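Fructose 1-phosphate kinase (Staphylococcus aureus, PDB 2JG5) probably catalyses the ATP-dependent phosphorylation of fructose 1-phosphate to fructose 1,6-bisphosphate, as a member of the PfkB carbohydrate kinase family. Local coordinates at residues A[174-180]-A[210-216]; A[185-189]-A[202-206]. The contacts are given in a common frame with arbitrary orientation. Residue numbers count along the deposited sequence, not the author numbering.

Contact 1: residues A[174-180]-A[210-216]; sequences HPLFIKP and GAQSVIV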
ATOM      1  N   HIS A 174     -30.981  22.357  -8.310  1.00 33.48           N
ATOM      2  CA  HIS A 174     -32.079  21.397  -8.256  1.00 33.38           C
ATOM      3  C   HIS A 174     -31.622  19.945  -8.363  1.00 32.89           C
ATOM      4  O   HIS A 174     -32.013  19.240  -9.300  1.00 32.69           O
ATOM      5  CB  HIS A 174     -33.133  21.715  -9.330  1.00 33.99           C
ATOM      6  CG  HIS A 174     -33.542  23.155  -9.371  1.00 35.09           C
ATOM      7  ND1 HIS A 174     -33.955  23.846  -8.252  1.00 37.04           N
ATOM      8  CD2 HIS A 174     -33.615  24.030 -10.400  1.00 36.63           C
ATOM      9  CE1 HIS A 174     -34.261  25.086  -8.589  1.00 36.88           C
ATOM     10  NE2 HIS A 174     -34.065  25.223  -9.887  1.00 37.16           N
ATOM     11  N   PRO A 175     -30.798  19.482  -7.400  1.00 32.27           N
ATOM     12  CA  PRO A 175     -30.384  18.090  -7.454  1.00 31.92           C
ATOM     13  C   PRO A 175     -31.607  17.194  -7.287  1.00 31.93           C
ATOM     14  O   PRO A 175     -32.599  17.622  -6.708  1.00 32.00           O
ATOM     15  CB  PRO A 175     -29.451  17.959  -6.244  1.00 31.97           C
ATOM     16  CG  PRO A 175     -29.857  19.059  -5.326  1.00 31.56           C
ATOM     17  CD  PRO A 175     -30.249  20.175  -6.219  1.00 32.09           C
ATOM     18  N   LEU A 176     -31.537  15.967  -7.792  1.00 32.10           N
ATOM     19  CA  LEU A 176     -32.656  15.037  -7.718  1.00 32.17           C
ATOM     20  C   LEU A 176     -32.983  14.695  -6.271  1.00 32.15           C
ATOM     21  O   LEU A 176     -34.138  14.692  -5.881  1.00 32.71           O
ATOM     22  CB  LEU A 176     -32.348  13.774  -8.507  1.00 32.08           C
ATOM     23  CG  LEU A 176     -33.403  12.678  -8.432  1.00 32.55           C
ATOM     24  CD1 LEU A 176     -34.621  13.067  -9.263  1.00 32.65           C
ATOM     25  CD2 LEU A 176     -32.804  11.354  -8.893  1.00 33.13           C
ATOM     26  N   PHE A 177     -31.952  14.364  -5.505  1.00 32.35           N
ATOM     27  CA  PHE A 177     -32.007  14.382  -4.047  1.00 31.94           C
ATOM     28  C   PHE A 177     -30.632  14.638  -3.435  1.00 31.81           C
ATOM     29  O   PHE A 177     -29.599  14.400  -4.063  1.00 30.98           O
ATOM     30  CB  PHE A 177     -32.648  13.109  -3.460  1.00 32.03           C
ATOM     31  CG  PHE A 177     -31.824  11.859  -3.623  1.00 31.95           C
ATOM     32  CD1 PHE A 177     -30.944  11.457  -2.625  1.00 32.13           C
ATOM     33  CD2 PHE A 177     -31.967  11.057  -4.755  1.00 31.77           C
ATOM     34  CE1 PHE A 177     -30.193  10.288  -2.763  1.00 32.94           C
ATOM     35  CE2 PHE A 177     -31.225   9.886  -4.906  1.00 32.36           C
ATOM     36  CZ  PHE A 177     -30.334   9.497  -3.904  1.00 32.82           C
ATOM     37  N   ILE A 178     -30.654  15.162  -2.210  1.00 32.03           N
ATOM     38  CA  ILE A 178     -29.499  15.175  -1.314  1.00 31.86           C
ATOM     39  C   ILE A 178     -29.788  14.267  -0.099  1.00 31.92           C
ATOM     40  O   ILE A 178     -30.936  13.878   0.126  1.00 31.64           O
ATOM     41  CB  ILE A 178     -29.149  16.599  -0.867  1.00 31.66           C
ATOM     42  CG1 ILE A 178     -30.410  17.315  -0.347  1.00 31.56           C
ATOM     43  CG2 ILE A 178     -28.490  17.345  -2.027  1.00 32.19           C
ATOM     44  CD1 ILE A 178     -30.140  18.576   0.435  1.00 32.70           C
ATOM     45  N   LYS A 179     -28.758  13.932   0.678  1.00 31.92           N
ATOM     46  CA  LYS A 179     -28.936  12.977   1.779  1.00 32.12           C
ATOM     47  C   LYS A 179     -28.306  13.386   3.125  1.00 32.02           C
ATOM     48  O   LYS A 179     -27.395  12.720   3.613  1.00 31.94           O
ATOM     49  CB  LYS A 179     -28.468  11.569   1.354  1.00 31.96           C
ATOM     50  CG  LYS A 179     -29.047  10.449   2.212  1.00 32.18           C
ATOM     51  CD  LYS A 179     -28.412   9.094   1.964  1.00 32.77           C
ATOM     52  CE  LYS A 179     -27.002   9.033   2.512  1.00 34.62           C
ATOM     53  NZ  LYS A 179     -26.986   9.125   4.005  1.00 35.75           N
ATOM     54  N   PRO A 180     -28.803  14.466   3.749  1.00 32.32           N
ATOM     55  CA  PRO A 180     -28.206  14.821   5.033  1.00 32.56           C
ATOM     56  C   PRO A 180     -28.668  13.903   6.169  1.00 32.54           C
ATOM     57  O   PRO A 180     -29.631  13.149   6.020  1.00 31.98           O
ATOM     58  CB  PRO A 180     -28.718  16.240   5.269  1.00 32.64           C
ATOM     59  CG  PRO A 180     -30.063  16.250   4.609  1.00 32.44           C
ATOM     60  CD  PRO A 180     -29.890  15.394   3.374  1.00 32.78           C
ATOM     61  N   GLY A 210     -34.308  24.408  -3.377  1.00 33.00           N
ATOM     62  CA  GLY A 210     -33.923  23.838  -4.662  1.00 32.78           C
ATOM     63  C   GLY A 210     -33.894  22.328  -4.826  1.00 32.76           C
ATOM     64  O   GLY A 210     -34.040  21.844  -5.943  1.00 32.82           O
ATOM     65  N   ALA A 211     -33.702  21.578  -3.738  1.00 32.62           N
ATOM     66  CA  ALA A 211     -33.695  20.106  -3.803  1.00 32.75           C
ATOM     67  C   ALA A 211     -35.003  19.575  -4.381  1.00 33.03           C
ATOM     68  O   ALA A 211     -36.075  19.979  -3.951  1.00 33.35           O
ATOM     69  CB  ALA A 211     -33.446  19.498  -2.417  1.00 32.21           C
ATOM     70  N   GLN A 212     -34.914  18.687  -5.369  1.00 33.28           N
ATOM     71  CA  GLN A 212     -36.102  18.049  -5.931  1.00 33.45           C
ATOM     72  C   GLN A 212     -36.744  17.123  -4.900  1.00 32.88           C
ATOM     73  O   GLN A 212     -37.967  16.971  -4.854  1.00 32.60           O
ATOM     74  CB  GLN A 212     -35.760  17.283  -7.214  1.00 33.59           C
ATOM     75  CG  GLN A 212     -35.572  18.171  -8.451  1.00 34.56           C
ATOM     76  CD  GLN A 212     -35.339  17.360  -9.724  1.00 35.05           C
ATOM     77  OE1 GLN A 212     -36.156  16.515 -10.106  1.00 37.32           O
ATOM     78  NE2 GLN A 212     -34.217  17.612 -10.383  1.00 35.97           N
ATOM     79  N   SER A 213     -35.898  16.521  -4.067  1.00 32.53           N
ATOM     80  CA  SER A 213     -36.329  15.722  -2.931  1.00 31.72           C
ATOM     81  C   SER A 213     -35.159  15.570  -1.960  1.00 31.74           C
ATOM     82  O   SER A 213     -34.032  15.951  -2.280  1.00 32.02           O
ATOM     83  CB  SER A 213     -36.836  14.354  -3.382  1.00 31.83           C
ATOM     84  OG  SER A 213     -35.854  13.654  -4.115  1.00 30.77           O
ATOM     85  N   VAL A 214     -35.433  15.030  -0.775  1.00 31.07           N
ATOM     86  CA  VAL A 214     -34.428  14.915   0.278  1.00 30.91           C
ATOM     87  C   VAL A 214     -34.661  13.621   1.036  1.00 30.69           C
ATOM     88  O   VAL A 214     -35.786  13.341   1.443  1.00 30.61           O
ATOM     89  CB  VAL A 214     -34.507  16.099   1.298  1.00 30.72           C
ATOM     90  CG1 VAL A 214     -33.498  15.930   2.433  1.00 30.48           C
ATOM     91  CG2 VAL A 214     -34.310  17.445   0.616  1.00 30.93           C
ATOM     92  N   ILE A 215     -33.603  12.835   1.207  1.00 30.55           N
ATOM     93  CA  ILE A 215     -33.629  11.696   2.125  1.00 30.81           C
ATOM     94  C   ILE A 215     -32.869  12.081   3.378  1.00 30.88           C
ATOM     95  O   ILE A 215     -31.728  12.530   3.306  1.00 30.57           O
ATOM     96  CB  ILE A 215     -33.007  10.421   1.522  1.00 30.68           C
ATOM     97  CG1 ILE A 215     -33.793   9.971   0.295  1.00 30.60           C
ATOM     98  CG2 ILE A 215     -32.979   9.304   2.557  1.00 30.41           C
ATOM     99  CD1 ILE A 215     -33.080   8.899  -0.523  1.00 31.56           C
ATOM    100  N   VAL A 216     -33.515  11.928   4.525  1.00 31.48           N
ATOM    101  CA  VAL A 216     -32.878  12.253   5.786  1.00 31.91           C
ATOM    102  C   VAL A 216     -32.631  10.957   6.546  1.00 32.92           C
ATOM    103  O   VAL A 216     -33.571  10.225   6.890  1.00 32.92           O
ATOM    104  CB  VAL A 216     -33.700  13.247   6.626  1.00 31.82           C
ATOM    105  CG1 VAL A 216     -32.965  13.587   7.914  1.00 31.51           C
ATOM    106  CG2 VAL A 216     -33.971  14.508   5.844  1.00 31.52           C
TER

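Contact 2: residues A[185-189]-A[202-206]; sequences LEVMF and YGRLL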
ATOM      1  N   LEU A 185     -29.209  18.583   9.651  1.00 31.88           N
ATOM      2  CA  LEU A 185     -30.423  19.401   9.670  1.00 31.51           C
ATOM      3  C   LEU A 185     -30.415  20.343  10.856  1.00 31.82           C
ATOM      4  O   LEU A 185     -30.700  21.533  10.707  1.00 31.70           O
ATOM      5  CB  LEU A 185     -31.678  18.530   9.754  1.00 31.54           C
ATOM      6  CG  LEU A 185     -32.277  17.876   8.508  1.00 31.10           C
ATOM      7  CD1 LEU A 185     -33.548  17.138   8.893  1.00 30.07           C
ATOM      8  CD2 LEU A 185     -32.576  18.902   7.426  1.00 30.06           C
ATOM      9  N   GLU A 186     -30.082  19.795  12.029  1.00 31.97           N
ATOM     10  CA  GLU A 186     -29.979  20.564  13.271  1.00 32.14           C
ATOM     11  C   GLU A 186     -28.959  21.692  13.188  1.00 32.27           C
ATOM     12  O   GLU A 186     -29.193  22.774  13.723  1.00 32.18           O
ATOM     13  CB  GLU A 186     -29.651  19.654  14.464  1.00 32.13           C
ATOM     14  CG  GLU A 186     -30.789  18.747  14.894  1.00 31.70           C
ATOM     15  CD  GLU A 186     -30.684  18.307  16.346  1.00 32.39           C
ATOM     16  OE1 GLU A 186     -29.628  18.543  16.991  1.00 32.82           O
ATOM     17  OE2 GLU A 186     -31.670  17.728  16.849  1.00 31.75           O
ATOM     18  N   VAL A 187     -27.833  21.439  12.524  1.00 32.42           N
ATOM     19  CA  VAL A 187     -26.824  22.477  12.333  1.00 32.73           C
ATOM     20  C   VAL A 187     -27.286  23.497  11.286  1.00 32.87           C
ATOM     21  O   VAL A 187     -27.252  24.699  11.538  1.00 32.87           O
ATOM     22  CB  VAL A 187     -25.434  21.896  11.968  1.00 32.79           C
ATOM     23  CG1 VAL A 187     -24.404  23.018  11.814  1.00 32.81           C
ATOM     24  CG2 VAL A 187     -24.971  20.902  13.034  1.00 33.09           C
ATOM     25  N   MET A 188     -27.722  23.006  10.127  1.00 33.19           N
ATOM     26  CA  MET A 188     -28.229  23.846   9.044  1.00 33.28           C
ATOM     27  C   MET A 188     -29.195  24.894   9.556  1.00 32.71           C
ATOM     28  O   MET A 188     -28.909  26.076   9.494  1.00 33.16           O
ATOM     29  CB  MET A 188     -28.955  23.003   7.996  1.00 33.27           C
ATOM     30  CG  MET A 188     -28.079  22.209   7.048  1.00 33.84           C
ATOM     31  SD  MET A 188     -29.153  21.476   5.805  1.00 34.92           S
ATOM     32  CE  MET A 188     -28.095  20.244   5.016  1.00 35.12           C
ATOM     33  N   PHE A 189     -30.334  24.447  10.072  1.00 32.31           N
ATOM     34  CA  PHE A 189     -31.420  25.339  10.471  1.00 31.97           C
ATOM     35  C   PHE A 189     -31.325  25.791  11.926  1.00 32.02           C
ATOM     36  O   PHE A 189     -32.286  26.343  12.471  1.00 31.90           O
ATOM     37  CB  PHE A 189     -32.768  24.666  10.210  1.00 31.75           C
ATOM     38  CG  PHE A 189     -33.034  24.399   8.757  1.00 31.67           C
ATOM     39  CD1 PHE A 189     -32.718  23.159   8.190  1.00 31.33           C
ATOM     40  CD2 PHE A 189     -33.592  25.392   7.947  1.00 31.02           C
ATOM     41  CE1 PHE A 189     -32.958  22.907   6.834  1.00 31.35           C
ATOM     42  CE2 PHE A 189     -33.840  25.154   6.594  1.00 30.88           C
ATOM     43  CZ  PHE A 189     -33.520  23.905   6.037  1.00 31.34           C
ATOM     44  N   TYR A 202     -38.168  20.776   8.135  1.00 27.46           N
ATOM     45  CA  TYR A 202     -36.862  21.299   7.724  1.00 27.17           C
ATOM     46  C   TYR A 202     -36.330  20.661   6.442  1.00 27.52           C
ATOM     47  O   TYR A 202     -35.547  21.277   5.717  1.00 27.74           O
ATOM     48  CB  TYR A 202     -35.853  21.192   8.879  1.00 26.83           C
ATOM     49  CG  TYR A 202     -36.307  21.968  10.093  1.00 26.50           C
ATOM     50  CD1 TYR A 202     -36.409  23.349  10.048  1.00 25.86           C
ATOM     51  CD2 TYR A 202     -36.677  21.322  11.270  1.00 26.34           C
ATOM     52  CE1 TYR A 202     -36.844  24.073  11.138  1.00 26.41           C
ATOM     53  CE2 TYR A 202     -37.122  22.041  12.377  1.00 25.79           C
ATOM     54  CZ  TYR A 202     -37.201  23.421  12.298  1.00 26.31           C
ATOM     55  OH  TYR A 202     -37.624  24.168  13.371  1.00 26.47           O
ATOM     56  N   GLY A 203     -36.775  19.442   6.162  1.00 27.67           N
ATOM     57  CA  GLY A 203     -36.457  18.763   4.915  1.00 28.07           C
ATOM     58  C   GLY A 203     -37.151  19.374   3.713  1.00 28.56           C
ATOM     59  O   GLY A 203     -36.557  19.477   2.637  1.00 28.96           O
ATOM     60  N   ARG A 204     -38.410  19.776   3.887  1.00 28.76           N
ATOM     61  CA  ARG A 204     -39.162  20.437   2.822  1.00 28.97           C
ATOM     62  C   ARG A 204     -38.711  21.882   2.601  1.00 29.04           C
ATOM     63  O   ARG A 204     -38.901  22.440   1.516  1.00 29.29           O
ATOM     64  CB  ARG A 204     -40.670  20.373   3.090  1.00 29.04           C
ATOM     65  CG  ARG A 204     -41.523  20.673   1.853  1.00 29.38           C
ATOM     66  CD  ARG A 204     -42.950  20.199   2.029  1.00 29.08           C
ATOM     67  NE  ARG A 204     -43.061  18.750   1.879  1.00 29.14           N
ATOM     68  CZ  ARG A 204     -43.969  17.996   2.493  1.00 29.43           C
ATOM     69  NH1 ARG A 204     -43.977  16.686   2.287  1.00 29.04           N
ATOM     70  NH2 ARG A 204     -44.856  18.543   3.329  1.00 28.85           N
ATOM     71  N   LEU A 205     -38.115  22.490   3.624  1.00 29.26           N
ATOM     72  CA  LEU A 205     -37.516  23.815   3.464  1.00 29.14           C
ATOM     73  C   LEU A 205     -36.298  23.715   2.543  1.00 29.05           C
ATOM     74  O   LEU A 205     -36.000  24.629   1.789  1.00 29.03           O
ATOM     75  CB  LEU A 205     -37.149  24.418   4.823  1.00 29.08           C
ATOM     76  CG  LEU A 205     -38.309  24.743   5.780  1.00 29.28           C
ATOM     77  CD1 LEU A 205     -37.784  25.064   7.160  1.00 28.35           C
ATOM     78  CD2 LEU A 205     -39.193  25.879   5.272  1.00 28.91           C
ATOM     79  N   LEU A 206     -35.619  22.576   2.598  1.00 29.17           N
ATOM     80  CA  LEU A 206     -34.519  22.280   1.687  1.00 29.65           C
ATOM     81  C   LEU A 206     -34.999  22.082   0.251  1.00 29.89           C
ATOM     82  O   LEU A 206     -34.341  22.509  -0.689  1.00 30.37           O
ATOM     83  CB  LEU A 206     -33.750  21.048   2.169  1.00 29.47           C
ATOM     84  CG  LEU A 206     -32.882  21.273   3.405  1.00 28.55           C
ATOM     85  CD1 LEU A 206     -32.403  19.933   3.938  1.00 27.57           C
ATOM     86  CD2 LEU A 206     -31.701  22.207   3.079  1.00 26.75           C
TER

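Contact 1: residues A[174-180]-A[210-216]
Start at the polar end, where side chains do the joining. His174, at chi1 -48°, brings ND1 to Gly210 O (3.1 Å), with the oxygen at the edge of the imidazole, near its plane; in return Gln212, with chi1 m and chi2 t, extends NE2 to His174 O (2.9 Å). Gly210 follows a helix with positive phi (142/-26), backbone angles at which a CB would jam against the preceding carbonyl. Main chain takes over with Gln212 N to Pro175 O (2.9 Å), and then Ser213, in the p rotamer, folds OG back to Leu176 O (2.7 Å). The segments run side by side in the same direction throughout; further along, the backbones are bonded by Ile215 N to Ile178 O (3.1 Å) and, weakly, by Ile178 N to Ser213 O (3.5 Å). In the ribokinase-like fold of PfkB kinases this is where the central parallel sheet, ending in this chain at strand 177-178, meets the antiparallel strands led by 214-217. Side chains diverge to two faces. Phe177, at chi1 69°, lays its ring under Ile215 CD1, a CH-pi contact 4.2 Å from the ring centroid, and both residues touch Met255 of helix 247-260. On the other face Ile178, also p at chi1, swings CG1 to 4.0 Å from Val214 CG2 and 4.3 Å from Ala211 CB, while Pro180 CD rests 3.8 Å from Val214 CG1.

Contact 2: residues A[185-189]-A[202-206]
No hydrogen bond crosses between 185-189 and 202-206; the end of helix 182-188 with Phe189 just beyond it, and a part of helix 196-208, meet through apolar and aromatic side chains, burying 295 Å² in total. The aromatic part centres on Phe189, the residue at which the chain leaves helical geometry after helix 182-188, its N still bonded to Leu185 O (3.0 Å). With chi1 at -64° its ring reaches across to Tyr202: Phe189 CG lies 3.8 Å from Tyr202 CD1, the planes are inclined at 36° with centroids 5.4 Å apart, and Tyr202 CB makes an off-centre CH-pi contact 4.2 Å from the Phe189 centroid. The same ring continues along the second helix: Phe189 CE2 is 3.8 Å from Leu205 CB and Phe189 CZ 3.8 Å from Leu206 CG, the latter at the ring edge. Aliphatic contacts complete the interface; of their residues Leu185 and Leu206 are buried. Leu185 CD2 sits 3.6 Å from Leu206 CD1 and 4.3 Å from Tyr202 CB, and Met188 SD is 3.8 Å from Leu206 CD2. Leu185 also touches Val216, and Leu206 touches Val214, so this layer rests on strand 214-217. Charges stay outside the interface: Glu186 pairs with Lys182 and Arg204 with Asp304. Two consecutive helices packed against a strand in this way form part of the helical layer of the alpha/beta ribokinase-like fold.

Overall arrangement
Coming from the N terminus, the chain completes most of the central parallel sheet before it enters 174-180 along strand 177-178. Helix 182-188 follows directly, and after a short connection helix 196-208 returns to pack on it, so contact 2 closes a short loop of 12 residues. The chain then leaves that helix into 210-216, and contact 1 closes the longer loop of 29 residues around the smaller one; the two nest without crossing. Their centres are 11 Å apart and they touch: Ala211 N lies 3.3 Å from Leu206 O, a probable hydrogen bond, and Val214 CG2 packs 3.6 Å from Gly203 O. Together they tie the helix pair to the join between the parallel and antiparallel sheets.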